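Local coordinates for protein rubber oxygenase (Streptomyces sp., PDB 5O1L) that cleaves the carbon-carbon double bonds of poly(cis-1,4-isoprene) rubber oxidatively with dioxygen, using a non-covalently bound b-type heme, at residues Pro108-Lys113 and Trp261-His266; Ala316-Pro321 and Arg383-Leu388. All blocks are in the same frame, centred on the assembly; numbering follows the deposited sequence.

Contact 1: Pro108-Lys113 and Trp261-His266. With EDO (1,2-ethanediol), chain G.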
loop_
_atom_site.group_PDB
_atom_site.type_symbol
_atom_site.label_atom_id
_atom_site.label_comp_id
_atom_site.label_asym_id
_atom_site.label_seq_id
_atom_site.Cartn_x
_atom_site.Cartn_y
_atom_site.Cartn_z
ATOM N N PRO A 108 -18.349 -5.116 2.293
ATOM C CA PRO A 108 -18.907 -5.161 3.643
ATOM C C PRO A 108 -20.240 -4.386 3.706
ATOM O O PRO A 108 -20.453 -3.412 2.980
ATOM C CB PRO A 108 -17.856 -4.446 4.452
ATOM C CG PRO A 108 -17.141 -3.577 3.529
ATOM C CD PRO A 108 -17.156 -4.295 2.202
ATOM N N SER A 109 -21.050 -4.748 4.705
ATOM C CA SER A 109 -22.328 -4.093 4.896
ATOM C C SER A 109 -22.269 -2.597 5.265
ATOM O O SER A 109 -23.177 -1.807 4.983
ATOM C CB SER A 109 -23.088 -4.806 6.074
ATOM O OG SER A 109 -22.301 -4.731 7.261
ATOM N N TRP A 110 -21.087 -2.187 5.791
ATOM C CA TRP A 110 -20.847 -0.862 6.190
ATOM C C TRP A 110 -20.173 -0.019 5.124
ATOM O O TRP A 110 -19.912 1.164 5.361
ATOM C CB TRP A 110 -19.988 -0.862 7.458
ATOM C CG TRP A 110 -18.816 -1.801 7.490
ATOM C CD1 TRP A 110 -18.737 -3.038 7.973
ATOM C CD2 TRP A 110 -17.490 -1.513 6.977
ATOM N NE1 TRP A 110 -17.484 -3.581 7.830
ATOM C CE2 TRP A 110 -16.712 -2.634 7.191
ATOM C CE3 TRP A 110 -16.911 -0.417 6.375
ATOM C CZ2 TRP A 110 -15.356 -2.670 6.871
ATOM C CZ3 TRP A 110 -15.535 -0.496 6.060
ATOM C CH2 TRP A 110 -14.828 -1.612 6.298
ATOM N N ALA A 111 -19.948 -0.571 3.947
ATOM C CA ALA A 111 -19.430 0.267 2.844
ATOM C C ALA A 111 -20.436 1.277 2.415
ATOM O O ALA A 111 -21.664 0.965 2.273
ATOM C CB ALA A 111 -19.066 -0.595 1.686
ATOM N N ASP A 112 -20.009 2.518 2.225
ATOM C CA ASP A 112 -20.868 3.607 1.826
ATOM C C ASP A 112 -20.444 4.080 0.434
ATOM O O ASP A 112 -19.371 4.657 0.269
ATOM C CB ASP A 112 -20.732 4.676 2.848
ATOM C CG ASP A 112 -21.639 5.848 2.622
ATOM O OD1 ASP A 112 -21.543 6.561 1.611
ATOM O OD2 ASP A 112 -22.514 6.089 3.509
ATOM N N LYS A 113 -21.286 3.834 -0.549
ATOM C CA LYS A 113 -20.953 4.097 -1.951
ATOM C C LYS A 113 -20.644 5.556 -2.140
ATOM O O LYS A 113 -19.649 5.882 -2.878
ATOM C CB LYS A 113 -22.147 3.733 -2.853
ATOM C CG LYS A 113 -22.024 4.207 -4.328
ATOM C CD LYS A 113 -23.260 4.001 -5.235
ATOM C CE LYS A 113 -22.883 4.118 -6.729
ATOM N NZ LYS A 113 -21.912 5.201 -7.042
ATOM N N TRP A 261 -9.866 3.391 2.407
ATOM C CA TRP A 261 -8.848 2.541 3.005
ATOM C C TRP A 261 -9.405 1.535 3.965
ATOM O O TRP A 261 -8.914 0.412 4.063
ATOM C CB TRP A 261 -7.672 3.369 3.548
ATOM C CG TRP A 261 -6.820 3.861 2.462
ATOM C CD1 TRP A 261 -6.900 4.995 1.726
ATOM C CD2 TRP A 261 -5.745 3.072 1.879
ATOM N NE1 TRP A 261 -5.930 4.963 0.724
ATOM C CE2 TRP A 261 -5.197 3.834 0.846
ATOM C CE3 TRP A 261 -5.218 1.856 2.175
ATOM C CZ2 TRP A 261 -4.116 3.371 0.074
ATOM C CZ3 TRP A 261 -4.131 1.408 1.473
ATOM C CH2 TRP A 261 -3.627 2.159 0.394
ATOM N N GLN A 262 -10.481 1.838 4.672
ATOM C CA GLN A 262 -11.115 0.875 5.563
ATOM C C GLN A 262 -11.758 -0.257 4.736
ATOM O O GLN A 262 -11.544 -1.424 5.045
ATOM C CB GLN A 262 -12.180 1.562 6.432
ATOM C CG GLN A 262 -11.701 2.540 7.504
ATOM C CD GLN A 262 -12.816 3.367 8.053
ATOM O OE1 GLN A 262 -13.762 3.760 7.361
ATOM N NE2 GLN A 262 -12.685 3.623 9.360
ATOM N N VAL A 263 -12.543 0.106 3.718
ATOM C CA VAL A 263 -13.184 -0.890 2.921
ATOM C C VAL A 263 -12.110 -1.718 2.235
ATOM O O VAL A 263 -12.210 -2.937 2.177
ATOM C CB VAL A 263 -14.103 -0.239 1.915
ATOM C CG1 VAL A 263 -14.551 -1.229 0.815
ATOM C CG2 VAL A 263 -15.304 0.426 2.596
ATOM N N SER A 264 -11.040 -1.063 1.773
ATOM C CA SER A 264 -10.003 -1.837 1.064
ATOM C C SER A 264 -9.316 -2.811 1.985
ATOM O O SER A 264 -9.022 -3.939 1.577
ATOM C CB SER A 264 -9.014 -0.904 0.437
ATOM O OG SER A 264 -9.618 -0.063 -0.551
ATOM N N ALA A 265 -9.033 -2.466 3.218
ATOM C CA ALA A 265 -8.465 -3.391 4.209
ATOM C C ALA A 265 -9.383 -4.574 4.380
ATOM O O ALA A 265 -8.922 -5.724 4.381
ATOM C CB ALA A 265 -8.268 -2.689 5.525
ATOM N N HIS A 266 -10.687 -4.348 4.511
ATOM C CA HIS A 266 -11.635 -5.507 4.638
ATOM C C HIS A 266 -11.544 -6.358 3.406
ATOM O O HIS A 266 -11.476 -7.606 3.541
ATOM C CB HIS A 266 -13.037 -4.926 4.760
ATOM C CG HIS A 266 -14.093 -5.964 4.876
ATOM N ND1 HIS A 266 -14.691 -6.669 3.843
ATOM C CD2 HIS A 266 -14.702 -6.360 5.996
ATOM C CE1 HIS A 266 -15.614 -7.484 4.384
ATOM N NE2 HIS A 266 -15.604 -7.334 5.698
HETATM C C1 EDO G . -24.674 5.907 0.851
HETATM O O1 EDO G . -24.018 5.639 -0.399
HETATM C C2 EDO G . -24.651 7.403 1.171
HETATM O O2 EDO G . -24.988 7.626 2.539
#

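Contact 2: Ala316-Pro321 and Arg383-Leu388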
loop_
_atom_site.group_PDB
_atom_site.type_symbol
_atom_site.label_atom_id
_atom_site.label_comp_id
_atom_site.label_asym_id
_atom_site.label_seq_id
_atom_site.Cartn_x
_atom_site.Cartn_y
_atom_site.Cartn_z
ATOM N N ALA A 316 10.831 10.481 -16.652
ATOM C CA ALA A 316 10.108 11.460 -15.867
ATOM C C ALA A 316 10.942 12.686 -15.543
ATOM O O ALA A 316 10.347 13.685 -15.207
ATOM C CB ALA A 316 9.620 10.833 -14.586
ATOM N N GLY A 317 12.255 12.650 -15.628
ATOM C CA GLY A 317 13.082 13.770 -15.210
ATOM C C GLY A 317 13.455 13.702 -13.743
ATOM O O GLY A 317 13.928 14.683 -13.178
ATOM N N LEU A 318 13.163 12.607 -13.067
ATOM C CA LEU A 318 13.530 12.448 -11.648
ATOM C C LEU A 318 14.932 11.960 -11.540
ATOM O O LEU A 318 15.169 10.733 -11.572
ATOM C CB LEU A 318 12.646 11.497 -10.857
ATOM C CG LEU A 318 11.309 12.081 -10.449
ATOM C CD1 LEU A 318 10.406 11.016 -9.874
ATOM C CD2 LEU A 318 11.387 13.263 -9.430
ATOM N N THR A 319 15.863 12.879 -11.358
ATOM C CA THR A 319 17.250 12.495 -11.239
ATOM C C THR A 319 17.544 11.939 -9.863
ATOM O O THR A 319 16.759 12.121 -8.913
ATOM C CB THR A 319 18.141 13.683 -11.531
ATOM O OG1 THR A 319 17.935 14.649 -10.507
ATOM C CG2 THR A 319 17.819 14.316 -12.902
ATOM N N ARG A 320 18.643 11.229 -9.687
ATOM C CA ARG A 320 18.965 10.690 -8.378
ATOM C C ARG A 320 18.958 11.762 -7.238
ATOM O O ARG A 320 18.443 11.499 -6.170
ATOM C CB ARG A 320 20.319 9.918 -8.410
ATOM C CG ARG A 320 20.102 8.450 -8.725
ATOM C CD ARG A 320 21.425 7.656 -8.767
ATOM N NE ARG A 320 21.776 7.017 -7.472
ATOM C CZ ARG A 320 21.234 5.884 -6.989
ATOM N NH1 ARG A 320 20.335 5.180 -7.691
ATOM N NH2 ARG A 320 21.624 5.431 -5.802
ATOM N N PRO A 321 19.506 12.966 -7.506
ATOM C CA PRO A 321 19.507 13.922 -6.408
ATOM C C PRO A 321 18.131 14.481 -6.139
ATOM O O PRO A 321 17.838 14.780 -4.994
ATOM C CB PRO A 321 20.449 15.027 -6.891
ATOM C CG PRO A 321 21.322 14.299 -7.791
ATOM C CD PRO A 321 20.438 13.384 -8.567
ATOM N N ARG A 383 4.912 14.938 -11.409
ATOM C CA ARG A 383 3.670 14.743 -12.169
ATOM C C ARG A 383 3.873 13.659 -13.232
ATOM O O ARG A 383 3.034 12.766 -13.354
ATOM C CB ARG A 383 3.277 16.045 -12.838
ATOM C CG ARG A 383 1.912 16.001 -13.480
ATOM C CD ARG A 383 1.616 17.168 -14.369
ATOM N NE ARG A 383 2.436 17.101 -15.546
ATOM C CZ ARG A 383 2.125 16.534 -16.680
ATOM N NH1 ARG A 383 2.969 16.551 -17.672
ATOM N NH2 ARG A 383 0.923 15.934 -16.824
ATOM N N LYS A 384 5.011 13.690 -13.936
ATOM C CA LYS A 384 5.248 12.680 -14.969
ATOM C C LYS A 384 5.434 11.308 -14.295
ATOM O O LYS A 384 4.950 10.270 -14.853
ATOM C CB LYS A 384 6.501 13.013 -15.784
ATOM C CG LYS A 384 6.314 14.184 -16.726
ATOM C CD LYS A 384 7.439 14.170 -17.720
ATOM C CE LYS A 384 7.264 15.230 -18.811
ATOM N NZ LYS A 384 7.856 16.534 -18.454
ATOM N N PHE A 385 6.098 11.233 -13.173
ATOM C CA PHE A 385 6.216 9.991 -12.400
ATOM C C PHE A 385 4.834 9.407 -12.080
ATOM O O PHE A 385 4.606 8.197 -12.292
ATOM C CB PHE A 385 7.027 10.266 -11.114
ATOM C CG PHE A 385 7.029 9.217 -10.086
ATOM C CD1 PHE A 385 7.853 8.119 -10.228
ATOM C CD2 PHE A 385 6.204 9.275 -8.994
ATOM C CE1 PHE A 385 7.843 7.099 -9.282
ATOM C CE2 PHE A 385 6.256 8.309 -8.025
ATOM C CZ PHE A 385 7.043 7.227 -8.179
ATOM N N VAL A 386 3.936 10.208 -11.571
ATOM C CA VAL A 386 2.621 9.722 -11.203
ATOM C C VAL A 386 1.891 9.189 -12.455
ATOM O O VAL A 386 1.264 8.120 -12.379
ATOM C CB VAL A 386 1.818 10.808 -10.438
ATOM C CG1 VAL A 386 0.414 10.260 -10.202
ATOM C CG2 VAL A 386 2.518 11.054 -9.103
ATOM N N LEU A 387 1.957 9.909 -13.566
ATOM C CA LEU A 387 1.319 9.457 -14.790
ATOM C C LEU A 387 1.892 8.157 -15.253
ATOM O O LEU A 387 1.137 7.259 -15.703
ATOM C CB LEU A 387 1.456 10.527 -15.852
ATOM C CG LEU A 387 0.691 11.793 -15.653
ATOM C CD1 LEU A 387 1.115 12.689 -16.814
ATOM C CD2 LEU A 387 -0.845 11.625 -15.623
ATOM N N LEU A 388 3.193 7.980 -15.124
ATOM C CA LEU A 388 3.808 6.722 -15.527
ATOM C C LEU A 388 3.339 5.583 -14.612
ATOM O O LEU A 388 3.077 4.475 -15.105
ATOM C CB LEU A 388 5.307 6.806 -15.600
ATOM C CG LEU A 388 5.797 7.683 -16.745
ATOM C CD1 LEU A 388 7.269 8.064 -16.593
ATOM C CD2 LEU A 388 5.555 7.066 -18.158
HETATM O O HOH W 1 9.949 16.174 -16.330
#

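Contact 1: Pro108-Lys113 and Trp261-His266
Pro108 and Trp110 meet the ring of His266 from the same side, fixing the loop before helix 113-125 to the C-terminal part of helix 251-267 in this all-helical heme protein. The proline contact is CH-pi: Pro108 CB lies 3.8 Å from the centroid of the His266 ring and only 7° off its normal, hence over the centre of the face. Trp110 turns its edge to that face in an offset edge-to-face pair, with the six-membered ring and the imidazole at 90° and Trp110 CZ2 3.8 Å from His266 CD2. Other atoms of the indole rim meet the preceding turn: Trp110 CH2 approaches the carbonyl O of Gln262 to 3.5 Å, near the ring plane, and Trp110 CZ3 lies 3.6 Å from Val263 CG2. The same methyl receives Ala111 CB at 4.0 Å. The contact is mainly apolar and aromatic, with no direct polar bond across it, and buries 283 Å²; His266 ND1 is buried by it with no polar partner in the model. An alanine in place of His266 would probably leave Pro108 CB without its aromatic face and open a gap beside Trp110 CZ2.

Further out, a type I turn from Pro108 to Ala111 brings the proline and indole together, its closing bond running from Ala111 N to Pro108 O (3.0 Å). The indole NE1 is hydrogen-bonded to Asp272 OD2. His259, one turn before Val263, is hydrogen-bonded through NE2 to Asp112 N. Asp112 is the N-cap of the next helix: its OD1 accepts from Ala115 N, while OD2 accepts from O2 of a 1,2-ethanediol molecule at 3.1 Å.

Contact 2: Ala316-Pro321 and Arg383-Leu388
The short interhelical connection between helices 298-313 and 320-331 packs here against helix 373-393, with Ala316 and Leu318 meeting Lys384, Phe385 and Leu388. Ala316 comes close to the helix backbone: its CA is 5.1 Å from the CA of Lys384, and its CB stands 3.8 Å from the backbone N of Phe385. The same methyl lies 4.2 Å from Leu388 CD1, one turn further on from Lys384, so a small side chain touches successive turns of one helix surface. Leu318 supplies the second apolar point. Its CD1 reaches Phe385 CB at 3.7 Å and lies almost as near to CG and CD1 of the ring, which it approaches obliquely while the two side chains cross. Phe385 CG, anti to the backbone N (chi1 168°), is thereby placed 3.8 Å from Leu318 CD1. The Phe385 side chain also touches Val311 of helix 298-313 and Leu136 of helix 127-142. Leu318 also touches Val311, so the contact continues into a core shared by several helices.

Between the two anchoring residues, a CB on Gly317 at its phi of 89° would collide with the carbonyl O of Ala316, which by itself accounts for a residue without a side chain at this point. Past Leu318 the chain moves away from helix 373-393, and Thr319 serves as N-cap of helix 320-331, its OG1 making a weak bond to Leu322 N.

The polar side of the contact is bridged by water rather than by a direct bond. Lys384 runs its aliphatic chain past Ala316 O and bends at its end (chi4 89°); NZ forms a salt bridge with Glu380 OE2, one turn earlier. The water accepts from Lys384 NZ at 3.0 Å and donates to Ala316 O at 2.8 Å.

Followed from the N terminus, the chain first closes contact 1, which ties the loop before helix 113-125 to helix 251-267 across 147 intervening residues, 101 of them helical. His198, the inferred axial heme ligand, lies within that span. Only then does contact 2 open, joining the connection ahead of helix 320-331 to helix 373-393 across a shorter span of 61 residues. The two loops are in series, neither nested nor crossed. The centres of contact 1 and contact 2 are about 32 Å apart, on opposite sides of the chain's centre. The nearest atoms of contact 1 and contact 2 are about 13 Å apart; each contact thus ties its own region of the helical fold.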